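Local coordinates for protein o-succinylbenzoate synthase (Synechococcus elongatus, PDB 2OZT) that catalyses the dehydration of 2-succinyl-6-hydroxy-2,4-cyclohexadiene-1-carboxylate to 2-succinylbenzoate, a metal-dependent step on the way to phylloquinone, at residues 163-168 with 192-197; 216-221 with 236-241; 242-247 with 266-271. One frame throughout, in Å; residues are numbered along the deposited sequence.

Contact 1 of 3, residues 163-168 with 192-197. With NA (sodium ion), chain D; PO4 (phosphate ion), chain B.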
loop_
_atom_site.group_PDB
_atom_site.type_symbol
_atom_site.label_atom_id
_atom_site.label_comp_id
_atom_site.label_asym_id
_atom_site.label_seq_id
_atom_site.Cartn_x
_atom_site.Cartn_y
_atom_site.Cartn_z
ATOM N N LYS A 163 14.681 -11.729 5.159
ATOM C CA LYS A 163 13.895 -11.926 3.926
ATOM C C LYS A 163 14.046 -10.684 3.072
ATOM O O LYS A 163 14.142 -9.592 3.592
ATOM C CB LYS A 163 12.415 -12.139 4.251
ATOM C CG LYS A 163 12.107 -13.504 4.926
ATOM C CD LYS A 163 12.267 -14.659 3.897
ATOM C CE LYS A 163 11.945 -16.024 4.528
ATOM N NZ LYS A 163 10.475 -16.264 4.691
ATOM N N LEU A 164 14.112 -10.845 1.742
ATOM C CA LEU A 164 14.378 -9.724 0.855
ATOM C C LEU A 164 13.410 -9.721 -0.332
ATOM O O LEU A 164 13.206 -10.763 -0.968
ATOM C CB LEU A 164 15.835 -9.872 0.360
ATOM C CG LEU A 164 16.244 -8.802 -0.622
ATOM C CD1 LEU A 164 16.191 -7.374 -0.010
ATOM C CD2 LEU A 164 17.651 -9.194 -1.135
ATOM N N ARG A 165 12.779 -8.573 -0.556
ATOM C CA ARG A 165 11.910 -8.313 -1.711
ATOM C C ARG A 165 12.678 -7.449 -2.691
ATOM O O ARG A 165 13.413 -6.541 -2.254
ATOM C CB ARG A 165 10.640 -7.567 -1.225
ATOM C CG ARG A 165 9.811 -8.325 -0.187
ATOM C CD ARG A 165 8.897 -7.397 0.558
ATOM N NE ARG A 165 8.174 -8.191 1.552
ATOM C CZ ARG A 165 7.212 -7.696 2.354
ATOM N NH1 ARG A 165 6.854 -6.409 2.288
ATOM N NH2 ARG A 165 6.620 -8.518 3.233
ATOM N N LEU A 166 12.557 -7.728 -3.988
ATOM C CA LEU A 166 13.233 -6.897 -4.987
ATOM C C LEU A 166 12.175 -6.115 -5.746
ATOM O O LEU A 166 11.333 -6.731 -6.401
ATOM C CB LEU A 166 14.011 -7.763 -5.967
ATOM C CG LEU A 166 15.034 -8.672 -5.304
ATOM C CD1 LEU A 166 15.700 -9.568 -6.394
ATOM C CD2 LEU A 166 16.051 -7.876 -4.517
ATOM N N ASP A 167 12.219 -4.791 -5.718
ATOM C CA ASP A 167 11.171 -4.014 -6.345
ATOM C C ASP A 167 11.676 -3.348 -7.613
ATOM O O ASP A 167 12.450 -2.394 -7.536
ATOM C CB ASP A 167 10.665 -2.965 -5.349
ATOM C CG ASP A 167 9.370 -2.318 -5.788
ATOM O OD1 ASP A 167 8.839 -2.603 -6.905
ATOM O OD2 ASP A 167 8.802 -1.487 -5.020
ATOM N N ALA A 168 11.183 -3.831 -8.754
ATOM C CA ALA A 168 11.557 -3.229 -10.012
ATOM C C ALA A 168 10.688 -2.054 -10.439
ATOM O O ALA A 168 11.053 -1.316 -11.391
ATOM C CB ALA A 168 11.572 -4.286 -11.099
ATOM N N ILE A 192 15.344 -14.636 -0.786
ATOM C CA ILE A 192 14.465 -13.901 -1.789
ATOM C C ILE A 192 12.958 -14.232 -1.718
ATOM O O ILE A 192 12.523 -15.318 -2.079
ATOM C CB ILE A 192 14.974 -14.053 -3.251
ATOM C CG1 ILE A 192 16.426 -13.550 -3.382
ATOM C CG2 ILE A 192 14.112 -13.290 -4.207
ATOM C CD1 ILE A 192 16.592 -12.029 -3.407
ATOM N N GLU A 193 12.152 -13.271 -1.301
ATOM C CA GLU A 193 10.744 -13.551 -1.110
ATOM C C GLU A 193 9.949 -13.426 -2.408
ATOM O O GLU A 193 9.124 -14.282 -2.744
ATOM C CB GLU A 193 10.202 -12.592 -0.063
ATOM C CG GLU A 193 8.793 -12.927 0.401
ATOM C CD GLU A 193 8.285 -11.997 1.485
ATOM O OE1 GLU A 193 8.916 -10.960 1.757
ATOM O OE2 GLU A 193 7.248 -12.340 2.091
ATOM N N TYR A 194 10.171 -12.337 -3.123
ATOM C CA TYR A 194 9.581 -12.147 -4.438
ATOM C C TYR A 194 10.245 -11.011 -5.161
ATOM O O TYR A 194 10.996 -10.210 -4.550
ATOM C CB TYR A 194 8.061 -11.882 -4.352
ATOM C CG TYR A 194 7.540 -10.784 -3.406
ATOM C CD1 TYR A 194 6.812 -11.148 -2.273
ATOM C CD2 TYR A 194 7.732 -9.429 -3.657
ATOM C CE1 TYR A 194 6.239 -10.175 -1.415
ATOM C CE2 TYR A 194 7.170 -8.437 -2.782
ATOM C CZ TYR A 194 6.450 -8.843 -1.689
ATOM O OH TYR A 194 5.920 -7.851 -0.896
ATOM N N VAL A 195 10.007 -10.971 -6.483
ATOM C CA VAL A 195 10.303 -9.816 -7.312
ATOM C C VAL A 195 8.978 -9.060 -7.505
ATOM O O VAL A 195 7.991 -9.634 -7.949
ATOM C CB VAL A 195 10.941 -10.219 -8.685
ATOM C CG1 VAL A 195 11.124 -8.986 -9.529
ATOM C CG2 VAL A 195 12.269 -10.972 -8.496
ATOM N N GLU A 196 9.001 -7.786 -7.178
ATOM C CA GLU A 196 7.799 -6.961 -7.235
ATOM C C GLU A 196 7.720 -6.182 -8.540
ATOM O O GLU A 196 8.698 -5.507 -8.912
ATOM C CB GLU A 196 7.777 -5.992 -6.053
ATOM C CG GLU A 196 6.489 -5.207 -5.899
ATOM C CD GLU A 196 6.497 -4.436 -4.595
ATOM O OE1 GLU A 196 7.453 -4.599 -3.828
ATOM O OE2 GLU A 196 5.527 -3.705 -4.321
ATOM N N GLN A 197 6.619 -6.371 -9.283
ATOM C CA GLN A 197 6.349 -5.604 -10.515
ATOM C C GLN A 197 7.539 -5.591 -11.505
ATOM O O GLN A 197 8.082 -4.537 -11.806
ATOM C CB GLN A 197 5.815 -4.194 -10.190
ATOM C CG GLN A 197 5.035 -3.581 -11.361
ATOM C CD GLN A 197 3.649 -4.142 -11.503
ATOM O OE1 GLN A 197 2.918 -4.308 -10.503
ATOM N NE2 GLN A 197 3.238 -4.455 -12.733
HETATM NA NA NA D . 6.401 -2.031 -7.259
HETATM P P PO4 B . 7.587 -11.718 5.351
HETATM O O1 PO4 B . 7.563 -10.739 6.483
HETATM O O2 PO4 B . 6.963 -11.018 4.194
HETATM O O3 PO4 B . 9.050 -12.031 5.034
HETATM O O4 PO4 B . 6.920 -13.077 5.454
#

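Contact 2 of 3, residues 216-221 with 236-241. With NA (sodium ion), chain D.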
loop_
_atom_site.group_PDB
_atom_site.type_symbol
_atom_site.label_atom_id
_atom_site.label_comp_id
_atom_site.label_asym_id
_atom_site.label_seq_id
_atom_site.Cartn_x
_atom_site.Cartn_y
_atom_site.Cartn_z
ATOM N N THR A 216 11.066 -18.001 -9.091
ATOM C CA THR A 216 10.989 -16.983 -8.031
ATOM C C THR A 216 9.597 -16.359 -8.068
ATOM O O THR A 216 9.110 -16.046 -9.142
ATOM C CB THR A 216 12.022 -15.861 -8.293
ATOM O OG1 THR A 216 13.344 -16.441 -8.358
ATOM C CG2 THR A 216 12.007 -14.807 -7.194
ATOM N N ALA A 217 8.993 -16.175 -6.891
ATOM C CA ALA A 217 7.673 -15.568 -6.814
ATOM C C ALA A 217 7.657 -14.130 -7.314
ATOM O O ALA A 217 8.627 -13.402 -7.182
ATOM C CB ALA A 217 7.101 -15.616 -5.376
ATOM N N ILE A 218 6.528 -13.727 -7.851
ATOM C CA ILE A 218 6.355 -12.362 -8.349
ATOM C C ILE A 218 5.187 -11.720 -7.599
ATOM O O ILE A 218 4.191 -12.395 -7.291
ATOM C CB ILE A 218 6.095 -12.358 -9.881
ATOM C CG1 ILE A 218 7.266 -13.051 -10.582
ATOM C CG2 ILE A 218 5.920 -10.943 -10.410
ATOM C CD1 ILE A 218 7.115 -13.070 -12.112
ATOM N N ALA A 219 5.332 -10.439 -7.288
ATOM C CA ALA A 219 4.253 -9.672 -6.661
ATOM C C ALA A 219 3.775 -8.575 -7.584
ATOM O O ALA A 219 4.560 -7.871 -8.207
ATOM C CB ALA A 219 4.772 -9.043 -5.388
ATOM N N LEU A 220 2.467 -8.343 -7.617
ATOM C CA LEU A 220 1.911 -7.193 -8.332
ATOM C C LEU A 220 1.710 -6.027 -7.392
ATOM O O LEU A 220 1.321 -6.221 -6.234
ATOM C CB LEU A 220 0.527 -7.555 -8.899
ATOM C CG LEU A 220 0.590 -8.694 -9.921
ATOM C CD1 LEU A 220 -0.831 -9.073 -10.246
ATOM C CD2 LEU A 220 1.359 -8.337 -11.199
ATOM N N ASP A 221 1.996 -4.828 -7.897
ATOM C CA ASP A 221 1.890 -3.615 -7.058
ATOM C C ASP A 221 1.209 -2.557 -7.907
ATOM O O ASP A 221 0.014 -2.321 -7.738
ATOM C CB ASP A 221 3.288 -3.210 -6.563
ATOM C CG ASP A 221 3.287 -1.975 -5.689
ATOM O OD1 ASP A 221 2.245 -1.622 -5.072
ATOM O OD2 ASP A 221 4.353 -1.315 -5.585
ATOM N N ARG A 236 -7.653 -14.262 -13.634
ATOM C CA ARG A 236 -6.592 -14.705 -14.549
ATOM C C ARG A 236 -5.747 -15.840 -13.977
ATOM O O ARG A 236 -4.838 -16.343 -14.654
ATOM C CB ARG A 236 -5.649 -13.537 -14.878
ATOM C CG ARG A 236 -6.194 -12.619 -15.946
ATOM C CD ARG A 236 -5.393 -11.302 -16.039
ATOM N NE ARG A 236 -5.923 -10.470 -17.112
ATOM C CZ ARG A 236 -5.609 -9.201 -17.322
ATOM N NH1 ARG A 236 -4.740 -8.564 -16.529
ATOM N NH2 ARG A 236 -6.158 -8.568 -18.347
ATOM N N GLY A 237 -5.975 -16.229 -12.734
ATOM C CA GLY A 237 -5.155 -17.261 -12.119
ATOM C C GLY A 237 -3.787 -16.790 -11.674
ATOM O O GLY A 237 -2.834 -17.558 -11.694
ATOM N N TRP A 238 -3.679 -15.535 -11.239
ATOM C CA TRP A 238 -2.371 -15.046 -10.777
ATOM C C TRP A 238 -1.857 -15.947 -9.673
ATOM O O TRP A 238 -2.541 -16.127 -8.684
ATOM C CB TRP A 238 -2.506 -13.632 -10.257
ATOM C CG TRP A 238 -1.192 -13.054 -9.766
ATOM C CD1 TRP A 238 -0.872 -12.732 -8.471
ATOM C CD2 TRP A 238 -0.059 -12.728 -10.561
ATOM N NE1 TRP A 238 0.397 -12.208 -8.411
ATOM C CE2 TRP A 238 0.929 -12.227 -9.687
ATOM C CE3 TRP A 238 0.231 -12.814 -11.931
ATOM C CZ2 TRP A 238 2.186 -11.781 -10.142
ATOM C CZ3 TRP A 238 1.499 -12.400 -12.385
ATOM C CH2 TRP A 238 2.450 -11.854 -11.495
ATOM N N PRO A 239 -0.651 -16.540 -9.825
ATOM C CA PRO A 239 -0.183 -17.440 -8.761
ATOM C C PRO A 239 0.725 -16.782 -7.714
ATOM O O PRO A 239 1.101 -17.438 -6.743
ATOM C CB PRO A 239 0.704 -18.441 -9.531
ATOM C CG PRO A 239 1.292 -17.582 -10.626
ATOM C CD PRO A 239 0.218 -16.602 -11.035
ATOM N N GLY A 240 1.049 -15.510 -7.910
ATOM C CA GLY A 240 1.940 -14.806 -7.015
ATOM C C GLY A 240 1.266 -13.961 -5.952
ATOM O O GLY A 240 0.154 -14.280 -5.461
ATOM N N PHE A 241 2.003 -12.937 -5.543
ATOM C CA PHE A 241 1.540 -12.070 -4.466
ATOM C C PHE A 241 0.843 -10.816 -4.973
ATOM O O PHE A 241 0.989 -10.386 -6.110
ATOM C CB PHE A 241 2.719 -11.632 -3.595
ATOM C CG PHE A 241 3.323 -12.753 -2.807
ATOM C CD1 PHE A 241 2.996 -12.973 -1.483
ATOM C CD2 PHE A 241 4.248 -13.603 -3.420
ATOM C CE1 PHE A 241 3.561 -14.041 -0.791
ATOM C CE2 PHE A 241 4.848 -14.635 -2.722
ATOM C CZ PHE A 241 4.492 -14.875 -1.402
HETATM NA NA NA D . 6.401 -2.031 -7.259
#

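Contact 3 of 3, residues 242-247 with 266-271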
loop_
_atom_site.group_PDB
_atom_site.type_symbol
_atom_site.label_atom_id
_atom_site.label_comp_id
_atom_site.label_asym_id
_atom_site.label_seq_id
_atom_site.Cartn_x
_atom_site.Cartn_y
_atom_site.Cartn_z
ATOM N N PHE A 242 0.021 -10.240 -4.090
ATOM C CA PHE A 242 -0.677 -8.996 -4.414
ATOM C C PHE A 242 -0.317 -8.000 -3.315
ATOM O O PHE A 242 -0.461 -8.331 -2.131
ATOM C CB PHE A 242 -2.185 -9.218 -4.257
ATOM C CG PHE A 242 -2.821 -10.186 -5.246
ATOM C CD1 PHE A 242 -3.496 -9.713 -6.352
ATOM C CD2 PHE A 242 -2.829 -11.562 -4.996
ATOM C CE1 PHE A 242 -4.139 -10.614 -7.233
ATOM C CE2 PHE A 242 -3.476 -12.441 -5.879
ATOM C CZ PHE A 242 -4.117 -11.951 -6.977
ATOM N N VAL A 243 0.188 -6.835 -3.692
ATOM C CA VAL A 243 0.493 -5.796 -2.692
ATOM C C VAL A 243 -0.745 -4.879 -2.635
ATOM O O VAL A 243 -1.072 -4.204 -3.613
ATOM C CB VAL A 243 1.751 -5.008 -3.086
ATOM C CG1 VAL A 243 2.064 -3.928 -2.047
ATOM C CG2 VAL A 243 2.952 -5.976 -3.251
ATOM N N ILE A 244 -1.467 -4.918 -1.516
ATOM C CA ILE A 244 -2.739 -4.208 -1.391
ATOM C C ILE A 244 -2.534 -2.878 -0.694
ATOM O O ILE A 244 -2.012 -2.842 0.446
ATOM C CB ILE A 244 -3.684 -5.046 -0.503
ATOM C CG1 ILE A 244 -3.950 -6.441 -1.091
ATOM C CG2 ILE A 244 -5.029 -4.299 -0.263
ATOM C CD1 ILE A 244 -4.557 -6.434 -2.513
ATOM N N LYS A 245 -2.920 -1.797 -1.376
ATOM C CA LYS A 245 -2.927 -0.469 -0.743
ATOM C C LYS A 245 -4.342 -0.180 -0.303
ATOM O O LYS A 245 -5.177 0.280 -1.073
ATOM C CB LYS A 245 -2.486 0.636 -1.715
ATOM C CG LYS A 245 -0.970 0.629 -2.027
ATOM C CD LYS A 245 -0.443 -0.571 -2.878
ATOM C CE LYS A 245 -1.091 -0.681 -4.256
ATOM N NZ LYS A 245 -0.468 -1.913 -4.974
ATOM N N THR A 246 -4.607 -0.522 0.957
ATOM C CA THR A 246 -5.984 -0.498 1.446
ATOM C C THR A 246 -6.642 0.881 1.266
ATOM O O THR A 246 -7.843 0.951 0.961
ATOM C CB THR A 246 -5.997 -0.962 2.870
ATOM O OG1 THR A 246 -5.471 -2.289 2.951
ATOM C CG2 THR A 246 -7.410 -1.009 3.479
ATOM N N ALA A 247 -5.873 1.947 1.443
ATOM C CA ALA A 247 -6.463 3.283 1.330
ATOM C C ALA A 247 -6.927 3.601 -0.081
ATOM O O ALA A 247 -7.735 4.527 -0.291
ATOM C CB ALA A 247 -5.453 4.333 1.811
ATOM N N GLN A 266 -2.542 -15.725 2.351
ATOM C CA GLN A 266 -1.080 -15.831 2.398
ATOM C C GLN A 266 -0.388 -15.119 1.244
ATOM O O GLN A 266 0.794 -14.865 1.334
ATOM C CB GLN A 266 -0.710 -17.324 2.453
ATOM C CG GLN A 266 0.805 -17.649 2.674
ATOM C CD GLN A 266 1.653 -17.552 1.440
ATOM O OE1 GLN A 266 1.163 -17.714 0.299
ATOM N NE2 GLN A 266 2.956 -17.267 1.637
ATOM N N ARG A 267 -1.123 -14.806 0.182
ATOM C CA ARG A 267 -0.516 -14.102 -0.945
ATOM C C ARG A 267 -0.631 -12.572 -0.854
ATOM O O ARG A 267 -0.240 -11.870 -1.772
ATOM C CB ARG A 267 -1.126 -14.616 -2.258
ATOM C CG ARG A 267 -0.637 -16.044 -2.639
ATOM C CD ARG A 267 0.849 -16.099 -2.758
ATOM N NE ARG A 267 1.253 -17.160 -3.671
ATOM C CZ ARG A 267 2.069 -18.168 -3.367
ATOM N NH1 ARG A 267 2.622 -18.265 -2.161
ATOM N NH2 ARG A 267 2.353 -19.081 -4.290
ATOM N N LEU A 268 -1.201 -12.047 0.240
ATOM C CA LEU A 268 -1.334 -10.576 0.433
ATOM C C LEU A 268 -0.173 -9.965 1.208
ATOM O O LEU A 268 0.294 -10.519 2.216
ATOM C CB LEU A 268 -2.632 -10.239 1.191
ATOM C CG LEU A 268 -3.907 -10.770 0.550
ATOM C CD1 LEU A 268 -5.079 -10.183 1.297
ATOM C CD2 LEU A 268 -4.007 -10.446 -0.954
ATOM N N VAL A 269 0.201 -8.770 0.757
ATOM C CA VAL A 269 1.119 -7.907 1.503
ATOM C C VAL A 269 0.439 -6.539 1.561
ATOM O O VAL A 269 0.071 -5.978 0.530
ATOM C CB VAL A 269 2.471 -7.778 0.766
ATOM C CG1 VAL A 269 3.365 -6.742 1.468
ATOM C CG2 VAL A 269 3.179 -9.149 0.771
ATOM N N PHE A 270 0.233 -6.024 2.776
ATOM C CA PHE A 270 -0.410 -4.736 2.884
ATOM C C PHE A 270 0.595 -3.597 2.956
ATOM O O PHE A 270 1.529 -3.661 3.737
ATOM C CB PHE A 270 -1.265 -4.732 4.165
ATOM C CG PHE A 270 -2.432 -5.675 4.114
ATOM C CD1 PHE A 270 -3.644 -5.232 3.638
ATOM C CD2 PHE A 270 -2.330 -6.980 4.584
ATOM C CE1 PHE A 270 -4.759 -6.113 3.554
ATOM C CE2 PHE A 270 -3.403 -7.873 4.493
ATOM C CZ PHE A 270 -4.624 -7.407 4.020
ATOM N N SER A 271 0.376 -2.565 2.136
ATOM C CA SER A 271 1.327 -1.467 2.036
ATOM C C SER A 271 0.727 -0.105 2.043
ATOM O O SER A 271 -0.510 0.072 1.948
ATOM C CB SER A 271 2.183 -1.650 0.776
ATOM O OG SER A 271 1.478 -1.259 -0.363
HETATM O O HOH W 1 -2.652 -1.472 2.899
HETATM O O HOH W 2 -2.817 2.003 1.787
#

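Contact 1 of 3, residues 163-168 with 192-197
A beta-alpha-beta unit of the enolase-superfamily barrel brings Arg-165 and Asp-167 of strand 163-167 beside Glu-193, Tyr-194 and Glu-196 of strand 192-196, with helix 174-187 making the crossover. The strands are parallel, their directions 11° apart. Leu-166 bonds to the neighbouring strand through both backbone groups, N to Tyr-194 O and O to Glu-196 N, the latter at 2.7 Å. Leu-164 O accepts from Glu-193 N, and Ala-168 N continues the pattern to Glu-196 O.

On the helix-facing side, branched aliphatic residues suit this largely apolar seam. Ile-192 CD1 lies 3.8 Å from Leu-164 CD2 and also meets Leu-166 CD1, while helix 144-157 packs on Leu-164 and Leu-166, and helix 174-187 on Leu-166.

The other face is polar. Arg-165, extended from CG to NE, lays CG over the Tyr-194 ring, 4.0 Å from its centroid and displaced toward the rim. Tyr-194 CG sits between its backbone N and carbonyl carbon (chi1 51°), and the phenol OH ends over one face of the guanidinium. Arg-165 NE makes a salt bridge of 2.9 Å to Glu-193 OE1, in the guanidinium plane but from above the carboxylate plane. Arg-165 NH2 donates to O2 of a phosphate ion that probably comes from the crystallisation liquor, and to Ala-295 O.

Further along, the carboxylates of Asp-167 and Glu-196 stack with planes 3° apart, OD2 of Asp-167 lying 3.6 Å from OE1 of Glu-196. Their repulsion is probably eased by Lys-136, which forms a salt bridge with Asp-167 OD2, and by the sodium ion, 2.5 Å from Asp-167 OD1. Glu-196 is a magnesium ligand, yet its OE2 stays 3.5 Å from this sodium. Acidic metal ligands at the C-terminal ends of successive barrel strands are a signature of the enolase superfamily.

Contact 2 of 3, residues 216-221 with 236-241
Leu-220 and Trp-238 meet tip to tip and make the tight part of this contact, where strand 218-220 receives the loop leading from helix 227-235 into strand 241-244. Leu-220 CD1 stands over the five-membered ring of Trp-238, a CH-pi contact 3.7 Å from its centroid. Leu-220 CG lies 3.5 Å from Trp-238 CZ2. The opposite face of the indole carries Pro-239 CD and Gly-240 N, while Ile-218 CG2 comes in at the edge. Trp-238 points its CB toward the strand, and CG lies anti to the backbone N (chi1 -180°); a broad flat ring suits a place where Leu-220 covers one face and the loop's own Pro-239 and Gly-240 the other.

The backbones pair briefly. Phe-241 N donates to Ile-218 O, and Gly-240 CA packs 3.3 Å from that same Ile-218 O; glycine suits the spot because a beta carbon would point straight at the carbonyl. Phe-241 O in turn accepts Leu-220 N at 2.9 Å and the indole NE1 of Trp-238 at 3.0 Å. The two donors reach it from opposite faces of the carbonyl plane, both well out of it.

Toward the start of the strand the fit is slighter. Ala-217, partly exposed, offers only its CB, which touches Phe-241 CE2 at the ring edge at 3.6 Å. On the loop, Gly-237 is exposed, its positive phi closing the preceding helix in a Schellman motif, and Pro-239 is partly exposed.

Beyond the strand, Asp-221 OD2 binds sodium at 2.7 Å. The chemistry is consistent with a strand end held by a carbonyl that accepts two hydrogen bonds and by the indole packing, just before a metal-binding acid.

Contact 3 of 3, residues 242-247 with 266-271
Ser-271 sets OG between its backbone N and carbonyl carbon (chi1 78°), and Lys-245 turns its CD back at chi2 (69°), which brings these two groups together across neighbouring parallel barrel strands. Ser-271 OG lies 3.2 Å from Lys-245 CD and equally near Val-243 CG1, a small side chain tucked against the lysine's methylenes. A further bend at chi3 curls the lysine over its own strand, and NZ donates to Val-243 O at 2.7 Å from above the carbonyl plane.

Along the strands, Phe-242 and Ile-244 each use both N and O: their N atoms donate to Arg-267 O and Val-269 O, and their O atoms accept Val-269 N and Ser-271 N. On the helix-facing side Leu-268 CD2 wedges between Phe-242 CB and Ile-244 CG1, 4.0 Å from each; these apolar residues suit a buried layer in which Phe-242 and Ile-244 pack under helix 227-235, and Leu-268 against Leu-263. Phe-270 CD1 touches Ile-244 CB, and Thr-246 OG1 approaches that ring at its edge, 3.5 Å from CD1.

Where the strands part, a water donates to Ile-244 O and to Ser-271 O, and accepts Thr-246 N at 2.9 Å; a second links Ala-247 N to Ser-271 O. Lys-245 NZ also forms a salt bridge with Asp-221 OD1 and a hydrogen bond to Val-224 O. Three oxygens would thus hold the amine in a defined position, as expected if it acts as the predicted proton acceptor.

Overall arrangement
The three contacts follow one another around a single parallel barrel sheet. Contacts 1 and 2, with centres 11 Å apart, are joined by Gln-197, whose N lies 2.8 Å from Ala-219 O and whose OE1 lies 2.8 Å from Asp-221 N, probable hydrogen bonds that join the ends of strands 192-196 and 218-220, next to the metal-binding acids. The sodium ion is shared by Asp-167 of contact 1, Asp-221 of contact 2 and Glu-222. Contact 3 joins through Asp-221 OD1, 2.7 Å from Lys-245 NZ. Inside the barrel, Val-269 CG2 packs 3.5 Å from Tyr-194 OH and Val-243 CG2 3.6 Å from Glu-196 OE2, linking contact 3 back to contact 1.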